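Local coordinates for protein carbohydrate deacetylase Agd3 (Neosartorya fumigata, PDB 6NWZ) that removes acetyl groups from N-acetylated sugars of the exopolysaccharide galactosaminogalactan, probably with the help of a bound metal, and is required for Aspergillus fumigatus biofilm formation, at residues A[135-140]-A[169-174]; A[139-144]-A[189-194]; A[387-392]-A[405-410]. One frame throughout, in Å; residues are numbered along the deposited sequence.

Interaction 1. Residues A[135-140]-A[169-174]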
loop_
_atom_site.group_PDB
_atom_site.type_symbol
_atom_site.label_atom_id
_atom_site.label_comp_id
_atom_site.label_asym_id
_atom_site.label_seq_id
_atom_site.Cartn_x
_atom_site.Cartn_y
_atom_site.Cartn_z
ATOM N N GLY A 135 -9.145 24.322 -22.410
ATOM C CA GLY A 135 -8.474 23.234 -21.740
ATOM C C GLY A 135 -8.125 23.602 -20.314
ATOM O O GLY A 135 -8.650 24.546 -19.724
ATOM N N CYS A 136 -7.192 22.839 -19.753
ATOM C CA CYS A 136 -6.929 22.946 -18.323
ATOM C C CYS A 136 -5.682 23.768 -18.030
ATOM O O CYS A 136 -5.761 24.977 -17.787
ATOM C CB CYS A 136 -6.789 21.552 -17.714
ATOM S SG CYS A 136 -5.169 20.771 -17.894
ATOM N N CYS A 137 -4.529 23.101 -18.051
ATOM C CA CYS A 137 -3.241 23.693 -17.736
ATOM C C CYS A 137 -2.167 22.928 -18.492
ATOM O O CYS A 137 -2.193 21.695 -18.539
ATOM C CB CYS A 137 -2.963 23.651 -16.231
ATOM S SG CYS A 137 -4.184 24.522 -15.232
ATOM N N ASN A 138 -1.227 23.662 -19.074
ATOM C CA ASN A 138 -0.144 23.048 -19.830
ATOM C C ASN A 138 0.832 22.364 -18.874
ATOM O O ASN A 138 0.563 22.177 -17.683
ATOM C CB ASN A 138 0.550 24.092 -20.700
ATOM C CG ASN A 138 -0.393 24.741 -21.687
ATOM O OD1 ASN A 138 -1.319 24.103 -22.189
ATOM N ND2 ASN A 138 -0.168 26.020 -21.968
ATOM N N THR A 139 1.988 21.971 -19.405
ATOM C CA THR A 139 3.010 21.317 -18.598
ATOM C C THR A 139 3.539 22.282 -17.544
ATOM O O THR A 139 3.850 23.438 -17.845
ATOM C CB THR A 139 4.156 20.821 -19.483
ATOM O OG1 THR A 139 3.629 20.060 -20.580
ATOM C CG2 THR A 139 5.109 19.944 -18.686
ATOM N N GLY A 140 3.634 21.807 -16.304
ATOM C CA GLY A 140 4.137 22.620 -15.218
ATOM C C GLY A 140 3.193 23.684 -14.708
ATOM O O GLY A 140 3.582 24.454 -13.822
ATOM N N LEU A 169 -2.814 16.116 -15.272
ATOM C CA LEU A 169 -4.132 15.578 -15.571
ATOM C C LEU A 169 -4.915 16.630 -16.345
ATOM O O LEU A 169 -5.195 17.712 -15.818
ATOM C CB LEU A 169 -4.870 15.195 -14.288
ATOM C CG LEU A 169 -4.207 14.173 -13.365
ATOM C CD1 LEU A 169 -5.028 13.976 -12.093
ATOM C CD2 LEU A 169 -4.014 12.854 -14.094
ATOM N N TRP A 170 -5.253 16.321 -17.593
ATOM C CA TRP A 170 -6.045 17.248 -18.388
ATOM C C TRP A 170 -7.463 17.314 -17.832
ATOM O O TRP A 170 -8.095 16.278 -17.602
ATOM C CB TRP A 170 -6.056 16.811 -19.852
ATOM C CG TRP A 170 -6.499 17.883 -20.796
ATOM C CD1 TRP A 170 -7.697 17.962 -21.443
ATOM C CD2 TRP A 170 -5.747 19.035 -21.199
ATOM N NE1 TRP A 170 -7.738 19.093 -22.227
ATOM C CE2 TRP A 170 -6.554 19.768 -22.092
ATOM C CE3 TRP A 170 -4.470 19.515 -20.892
ATOM C CZ2 TRP A 170 -6.124 20.955 -22.681
ATOM C CZ3 TRP A 170 -4.048 20.697 -21.474
ATOM C CH2 TRP A 170 -4.872 21.403 -22.359
ATOM N N HIS A 171 -7.962 18.531 -17.601
ATOM C CA HIS A 171 -9.311 18.723 -17.077
ATOM C C HIS A 171 -9.991 19.872 -17.815
ATOM O O HIS A 171 -9.395 20.535 -18.667
ATOM C CB HIS A 171 -9.291 18.967 -15.567
ATOM C CG HIS A 171 -8.338 20.037 -15.138
ATOM N ND1 HIS A 171 -6.995 19.800 -14.938
ATOM C CD2 HIS A 171 -8.534 21.349 -14.865
ATOM C CE1 HIS A 171 -6.403 20.919 -14.559
ATOM N NE2 HIS A 171 -7.314 21.875 -14.511
ATOM N N TYR A 172 -11.264 20.096 -17.495
ATOM C CA TYR A 172 -12.066 21.128 -18.151
ATOM C C TYR A 172 -12.871 21.870 -17.092
ATOM O O TYR A 172 -13.873 21.341 -16.582
ATOM C CB TYR A 172 -12.996 20.537 -19.206
ATOM C CG TYR A 172 -12.345 19.564 -20.161
ATOM C CD1 TYR A 172 -12.271 18.212 -19.855
ATOM C CD2 TYR A 172 -11.817 19.993 -21.375
ATOM C CE1 TYR A 172 -11.685 17.311 -20.720
ATOM C CE2 TYR A 172 -11.226 19.095 -22.252
ATOM C CZ TYR A 172 -11.164 17.754 -21.915
ATOM O OH TYR A 172 -10.581 16.844 -22.770
ATOM N N PRO A 173 -12.463 23.082 -16.728
ATOM C CA PRO A 173 -13.270 23.885 -15.804
ATOM C C PRO A 173 -14.686 24.058 -16.332
ATOM O O PRO A 173 -14.897 24.383 -17.502
ATOM C CB PRO A 173 -12.514 25.215 -15.747
ATOM C CG PRO A 173 -11.096 24.839 -16.045
ATOM C CD PRO A 173 -11.181 23.728 -17.055
ATOM N N ALA A 174 -15.664 23.826 -15.460
ATOM C CA ALA A 174 -17.052 23.694 -15.871
ATOM C C ALA A 174 -17.948 24.617 -15.059
ATOM O O ALA A 174 -17.540 25.195 -14.046
ATOM C CB ALA A 174 -17.532 22.246 -15.726
#

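Interaction 2. Residues A[139-144]-A[189-194]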
loop_
_atom_site.group_PDB
_atom_site.type_symbol
_atom_site.label_atom_id
_atom_site.label_comp_id
_atom_site.label_asym_id
_atom_site.label_seq_id
_atom_site.Cartn_x
_atom_site.Cartn_y
_atom_site.Cartn_z
ATOM N N THR A 139 1.988 21.971 -19.405
ATOM C CA THR A 139 3.010 21.317 -18.598
ATOM C C THR A 139 3.539 22.282 -17.544
ATOM O O THR A 139 3.850 23.438 -17.845
ATOM C CB THR A 139 4.156 20.821 -19.483
ATOM O OG1 THR A 139 3.629 20.060 -20.580
ATOM C CG2 THR A 139 5.109 19.944 -18.686
ATOM N N GLY A 140 3.634 21.807 -16.304
ATOM C CA GLY A 140 4.137 22.620 -15.218
ATOM C C GLY A 140 3.193 23.684 -14.708
ATOM O O GLY A 140 3.582 24.454 -13.822
ATOM N N VAL A 141 1.974 23.761 -15.234
ATOM C CA VAL A 141 0.975 24.723 -14.784
ATOM C C VAL A 141 0.055 24.015 -13.799
ATOM O O VAL A 141 -0.635 23.050 -14.156
ATOM C CB VAL A 141 0.184 25.312 -15.963
ATOM C CG1 VAL A 141 -0.749 26.417 -15.481
ATOM C CG2 VAL A 141 1.129 25.839 -17.039
ATOM N N GLU A 142 0.053 24.489 -12.558
ATOM C CA GLU A 142 -0.710 23.872 -11.485
ATOM C C GLU A 142 -2.102 24.485 -11.390
ATOM O O GLU A 142 -2.286 25.682 -11.625
ATOM C CB GLU A 142 0.030 24.039 -10.155
ATOM C CG GLU A 142 -0.739 23.579 -8.932
ATOM C CD GLU A 142 -0.848 22.073 -8.853
ATOM O OE1 GLU A 142 0.171 21.430 -8.524
ATOM O OE2 GLU A 142 -1.943 21.535 -9.131
ATOM N N GLN A 143 -3.084 23.646 -11.065
ATOM C CA GLN A 143 -4.410 24.110 -10.675
ATOM C C GLN A 143 -4.879 23.229 -9.533
ATOM O O GLN A 143 -5.037 22.018 -9.710
ATOM C CB GLN A 143 -5.407 24.065 -11.837
ATOM C CG GLN A 143 -6.761 24.678 -11.490
ATOM C CD GLN A 143 -7.607 24.979 -12.713
ATOM O OE1 GLN A 143 -7.669 24.184 -13.649
ATOM N NE2 GLN A 143 -8.258 26.138 -12.713
ATOM N N LEU A 144 -5.089 23.831 -8.368
ATOM C CA LEU A 144 -5.458 23.070 -7.187
ATOM C C LEU A 144 -6.904 22.608 -7.275
ATOM O O LEU A 144 -7.773 23.322 -7.784
ATOM C CB LEU A 144 -5.239 23.903 -5.928
ATOM C CG LEU A 144 -3.765 24.227 -5.683
ATOM C CD1 LEU A 144 -3.587 24.840 -4.317
ATOM C CD2 LEU A 144 -2.912 22.975 -5.830
ATOM N N ALA A 189 -9.530 25.381 -8.058
ATOM C CA ALA A 189 -9.124 26.657 -7.509
ATOM C C ALA A 189 -8.621 27.575 -8.620
ATOM O O ALA A 189 -8.204 27.110 -9.684
ATOM C CB ALA A 189 -8.035 26.458 -6.458
ATOM N N PRO A 190 -8.666 28.887 -8.405
ATOM C CA PRO A 190 -8.041 29.806 -9.361
ATOM C C PRO A 190 -6.541 29.569 -9.439
ATOM O O PRO A 190 -5.922 29.008 -8.531
ATOM C CB PRO A 190 -8.364 31.192 -8.790
ATOM C CG PRO A 190 -9.583 30.977 -7.950
ATOM C CD PRO A 190 -9.428 29.603 -7.367
ATOM N N ASN A 191 -5.953 29.998 -10.555
ATOM C CA ASN A 191 -4.521 29.827 -10.762
ATOM C C ASN A 191 -3.987 30.896 -11.705
ATOM O O ASN A 191 -4.553 31.989 -11.791
ATOM C CB ASN A 191 -4.217 28.427 -11.305
ATOM C CG ASN A 191 -4.859 28.168 -12.657
ATOM O OD1 ASN A 191 -5.765 28.887 -13.076
ATOM N ND2 ASN A 191 -4.393 27.129 -13.344
ATOM N N ALA A 192 -2.898 30.586 -12.415
ATOM C CA ALA A 192 -2.297 31.567 -13.313
ATOM C C ALA A 192 -3.134 31.778 -14.568
ATOM O O ALA A 192 -3.131 32.877 -15.134
ATOM C CB ALA A 192 -0.883 31.133 -13.694
ATOM N N VAL A 193 -3.847 30.751 -15.019
ATOM C CA VAL A 193 -4.658 30.861 -16.228
ATOM C C VAL A 193 -6.053 31.390 -15.914
ATOM O O VAL A 193 -6.588 32.216 -16.658
ATOM C CB VAL A 193 -4.721 29.494 -16.943
ATOM C CG1 VAL A 193 -5.460 29.614 -18.269
ATOM C CG2 VAL A 193 -3.323 28.933 -17.151
ATOM N N THR A 194 -6.656 30.936 -14.817
ATOM C CA THR A 194 -8.026 31.284 -14.461
ATOM C C THR A 194 -8.043 32.167 -13.221
ATOM O O THR A 194 -7.306 31.925 -12.260
ATOM C CB THR A 194 -8.868 30.032 -14.200
ATOM O OG1 THR A 194 -8.537 29.019 -15.157
ATOM C CG2 THR A 194 -10.349 30.361 -14.315
HETATM O O HOH W 1 -4.516 26.672 -8.028
#

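Interaction 3. Residues A[387-392]-A[405-410]. With ZN (zinc ion), chain L.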
loop_
_atom_site.group_PDB
_atom_site.type_symbol
_atom_site.label_atom_id
_atom_site.label_comp_id
_atom_site.label_asym_id
_atom_site.label_seq_id
_atom_site.Cartn_x
_atom_site.Cartn_y
_atom_site.Cartn_z
ATOM N N SER A 387 14.437 -11.129 11.946
ATOM C CA SER A 387 15.817 -11.485 11.642
ATOM C C SER A 387 16.258 -10.909 10.302
ATOM O O SER A 387 15.505 -10.917 9.325
ATOM C CB SER A 387 15.996 -13.004 11.621
ATOM O OG SER A 387 17.309 -13.353 11.206
ATOM N N HIS A 388 17.500 -10.428 10.260
ATOM C CA HIS A 388 18.129 -9.920 9.046
ATOM C C HIS A 388 19.401 -10.708 8.728
ATOM O O HIS A 388 20.347 -10.172 8.141
ATOM C CB HIS A 388 18.424 -8.426 9.190
ATOM C CG HIS A 388 18.700 -7.726 7.896
ATOM N ND1 HIS A 388 17.913 -7.887 6.775
ATOM C CD2 HIS A 388 19.669 -6.843 7.552
ATOM C CE1 HIS A 388 18.391 -7.141 5.793
ATOM N NE2 HIS A 388 19.457 -6.499 6.240
ATOM N N THR A 389 19.413 -11.993 9.114
ATOM C CA THR A 389 20.554 -12.915 9.076
ATOM C C THR A 389 21.642 -12.531 10.073
ATOM O O THR A 389 21.684 -11.397 10.565
ATOM C CB THR A 389 21.160 -13.032 7.673
ATOM O OG1 THR A 389 21.817 -11.808 7.316
ATOM C CG2 THR A 389 20.083 -13.359 6.658
ATOM N N PHE A 390 22.529 -13.478 10.380
ATOM C CA PHE A 390 23.484 -13.274 11.464
ATOM C C PHE A 390 24.594 -12.314 11.046
ATOM O O PHE A 390 24.795 -11.271 11.675
ATOM C CB PHE A 390 24.054 -14.621 11.918
ATOM C CG PHE A 390 24.868 -14.545 13.182
ATOM C CD1 PHE A 390 24.288 -14.157 14.378
ATOM C CD2 PHE A 390 26.213 -14.877 13.176
ATOM C CE1 PHE A 390 25.039 -14.092 15.542
ATOM C CE2 PHE A 390 26.968 -14.814 14.335
ATOM C CZ PHE A 390 26.381 -14.421 15.517
ATOM N N THR A 391 25.311 -12.638 9.971
ATOM C CA THR A 391 26.484 -11.874 9.564
ATOM C C THR A 391 26.219 -10.941 8.393
ATOM O O THR A 391 27.141 -10.240 7.960
ATOM C CB THR A 391 27.634 -12.822 9.204
ATOM O OG1 THR A 391 27.427 -13.353 7.889
ATOM C CG2 THR A 391 27.687 -13.968 10.187
ATOM N N HIS A 392 24.993 -10.919 7.870
ATOM C CA HIS A 392 24.631 -10.116 6.699
ATOM C C HIS A 392 25.367 -10.581 5.444
ATOM O O HIS A 392 25.630 -9.788 4.536
ATOM C CB HIS A 392 24.873 -8.624 6.947
ATOM C CG HIS A 392 24.205 -7.732 5.950
ATOM N ND1 HIS A 392 24.642 -7.618 4.647
ATOM C CD2 HIS A 392 23.131 -6.916 6.062
ATOM C CE1 HIS A 392 23.865 -6.769 3.999
ATOM N NE2 HIS A 392 22.941 -6.329 4.835
ATOM N N LYS A 405 23.693 -21.487 8.481
ATOM C CA LYS A 405 24.217 -20.838 9.673
ATOM C C LYS A 405 23.802 -19.373 9.751
ATOM O O LYS A 405 23.621 -18.843 10.852
ATOM C CB LYS A 405 25.740 -20.980 9.718
ATOM C CG LYS A 405 26.200 -22.426 9.869
ATOM C CD LYS A 405 27.684 -22.531 10.176
ATOM C CE LYS A 405 28.534 -22.324 8.933
ATOM N NZ LYS A 405 28.364 -23.407 7.923
ATOM N N GLU A 406 23.630 -18.710 8.602
ATOM C CA GLU A 406 23.156 -17.328 8.612
ATOM C C GLU A 406 21.807 -17.207 9.310
ATOM O O GLU A 406 21.548 -16.222 10.010
ATOM C CB GLU A 406 23.063 -16.793 7.182
ATOM C CG GLU A 406 24.399 -16.472 6.542
ATOM C CD GLU A 406 25.066 -15.266 7.166
ATOM O OE1 GLU A 406 26.288 -15.329 7.420
ATOM O OE2 GLU A 406 24.365 -14.259 7.406
ATOM N N ILE A 407 20.939 -18.198 9.133
ATOM C CA ILE A 407 19.611 -18.183 9.743
ATOM C C ILE A 407 19.649 -18.719 11.169
ATOM O O ILE A 407 19.173 -18.068 12.102
ATOM C CB ILE A 407 18.621 -18.987 8.872
ATOM C CG1 ILE A 407 18.573 -18.427 7.450
ATOM C CG2 ILE A 407 17.234 -18.986 9.497
ATOM C CD1 ILE A 407 18.127 -16.984 7.383
ATOM N N SER A 408 20.223 -19.909 11.360
ATOM C CA SER A 408 20.150 -20.568 12.660
ATOM C C SER A 408 20.903 -19.793 13.736
ATOM O O SER A 408 20.436 -19.701 14.879
ATOM C CB SER A 408 20.684 -21.993 12.544
ATOM O OG SER A 408 21.875 -22.021 11.778
ATOM N N PHE A 409 22.072 -19.240 13.403
ATOM C CA PHE A 409 22.824 -18.480 14.397
ATOM C C PHE A 409 22.039 -17.263 14.862
ATOM O O PHE A 409 21.974 -16.975 16.062
ATOM C CB PHE A 409 24.176 -18.050 13.828
ATOM C CG PHE A 409 25.262 -19.077 13.985
ATOM C CD1 PHE A 409 25.120 -20.348 13.452
ATOM C CD2 PHE A 409 26.440 -18.760 14.647
ATOM C CE1 PHE A 409 26.127 -21.287 13.589
ATOM C CE2 PHE A 409 27.452 -19.697 14.786
ATOM C CZ PHE A 409 27.294 -20.960 14.255
ATOM N N ASN A 410 21.434 -16.537 13.924
ATOM C CA ASN A 410 20.655 -15.368 14.302
ATOM C C ASN A 410 19.411 -15.762 15.089
ATOM O O ASN A 410 18.943 -14.987 15.929
ATOM C CB ASN A 410 20.279 -14.566 13.057
ATOM C CG ASN A 410 20.248 -13.076 13.312
ATOM O OD1 ASN A 410 21.116 -12.531 13.998
ATOM N ND2 ASN A 410 19.243 -12.403 12.764
HETATM ZN ZN ZN L . 20.899 -5.140 5.219
#

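Interaction 1. Residues A[135-140]-A[169-174]
Two rings from 169-174, those of Trp170 and His171, flank Cys136. Over one face of the indole lies the backbone N of Cys136, displaced toward the rim and 3.6 Å from Trp170 CZ2. Asn138 OD1 comes to the indole edge near its plane, 4.4 Å from Trp170 CZ3, and Tyr172 OH also lies at the edge. Cys136 CB lies over one face of the His171 ring. Cys136 SG meets both rings: it is over the imidazole face, 3.9 Å from the centroid, and oblique to the six-membered ring of Trp170. These are sulfur-aromatic contacts. They join two irregular loops of the CBM87 range, one leading into strand 144-147 and the other following strand 164-165. Cys136 SG also accepts the backbone N-H of His171, at 3.6 Å and 156°. The torsion that places the sulfur between the backbone N and the carbonyl carbon (chi1 82°) directs it at this N-H. His171 ND1 donates to Leu169 O at 2.9 Å, close to the ring plane, and NE2 bonds to Gln143 OE1. Two oxygens facing the two ring nitrogens would hold the ring's rotation and may favour the doubly protonated imidazole. Phe188 packs against the same ring.

Interaction 2. Residues A[139-144]-A[189-194]
Asn191 OD1 is gripped by two backbone N-H groups, while the ND2 of the same amide crosses to 139-144. Thr194 N donates to OD1 at 2.8 Å; Val193 N adds a weak bond. On the other branch ND2 donates to Glu142 O at 3.1 Å, nearly straight at 162° and within the amide plane. With CG set between backbone N and carbonyl carbon (chi1 62°), the amide can serve both partners. The extended Gln143 side chain crosses that of Asn191 at a slant, and the two amide planes stack 11° apart. Gln143 NE2 donates to Ala189 O at 3.2 Å, with the acceptor slightly out of the Gln143 amide plane. Its OE1 end is held by His171. Ala189 N donates to Leu144 O at 2.7 Å. Nearby a water accepts from Leu144 N and donates to Pro190 O. Apolar contact is slight: Val141 CG1 meets Val193 CG2 at 4.0 Å, and Leu144 CB lies 3.8 Å from Ala189 CB. Asn191 forms an Asx motif in the loop joining antiparallel strands 182-188 and 198-206, and its side-chain amide ties that loop to the one before strand 144-147, which pairs antiparallel with 182-188.

Interaction 3. Residues A[387-392]-A[405-410]
Glu406 meets the 387-392 loop with both its backbone and its carboxylate. Its carbonyl O accepts Phe390 N at 2.9 Å, in the carbonyl plane and on a lone pair. The side chain bends at chi2 (-70°), which brings the carboxylate to Thr391. OE2 accepts Thr391 N at 3.2 Å on its syn side, 29° out of the carboxylate plane. OE1 faces Thr391 OG1 at a separation too short to be trusted, and takes a further hydrogen bond from Trp351 NE1. At the next residue, Ile407 CD1 just touches Thr389 CG2 at 4.2 Å. Phe409 then lays its CB over one face of the Phe390 ring, 3.9 Å from the centroid. The two rings themselves meet obliquely. Asn410 closes the contact. Its ND2 donates to Ser387 OG at 2.7 Å, almost straight (167°) and in the amide plane. Its OD1 lies at the edge of the Phe390 ring. The same amide also makes hydrogen bonds to His304 O through ND2 and from Gly306 N to OD1. Ser387 OG in turn accepts Thr389 N, an ST turn. The loop held in this way carries His388 and His392, whose NE2 atoms bind zinc at 2.2 and 2.4 Å; Asp256 also binds it. The His-x-x-x-His spacing with an aspartate resembles the metal site of family 4 carbohydrate esterases. The loop leaves the end of strand 384-387, which pairs in parallel with strands 300-304 and 424-426, and packs between helix 400-417 and helix 306-313.

In the fold
Interactions 1 and 2 are neighbours in the CBM87 range, with centres 8 Å apart. Both start from the loop between strands 129-131 and 144-147 and share Thr139 and Gly140. They touch through Gln143 and His171, and through Cys137 packing on Asn191, joining one loop to two later ones. Interaction 3 comes later in the chain, in the deacetylase range. Its centre is about 54 Å from either of the others, across the centre of the chain, and its nearest atoms are about 36 Å from interaction 1. Interactions 1 and 2 thus form one loop cluster far from the zinc site. Interaction 3 holds helix 400-417 against the loop with two zinc-binding histidines and probably steadies that loop.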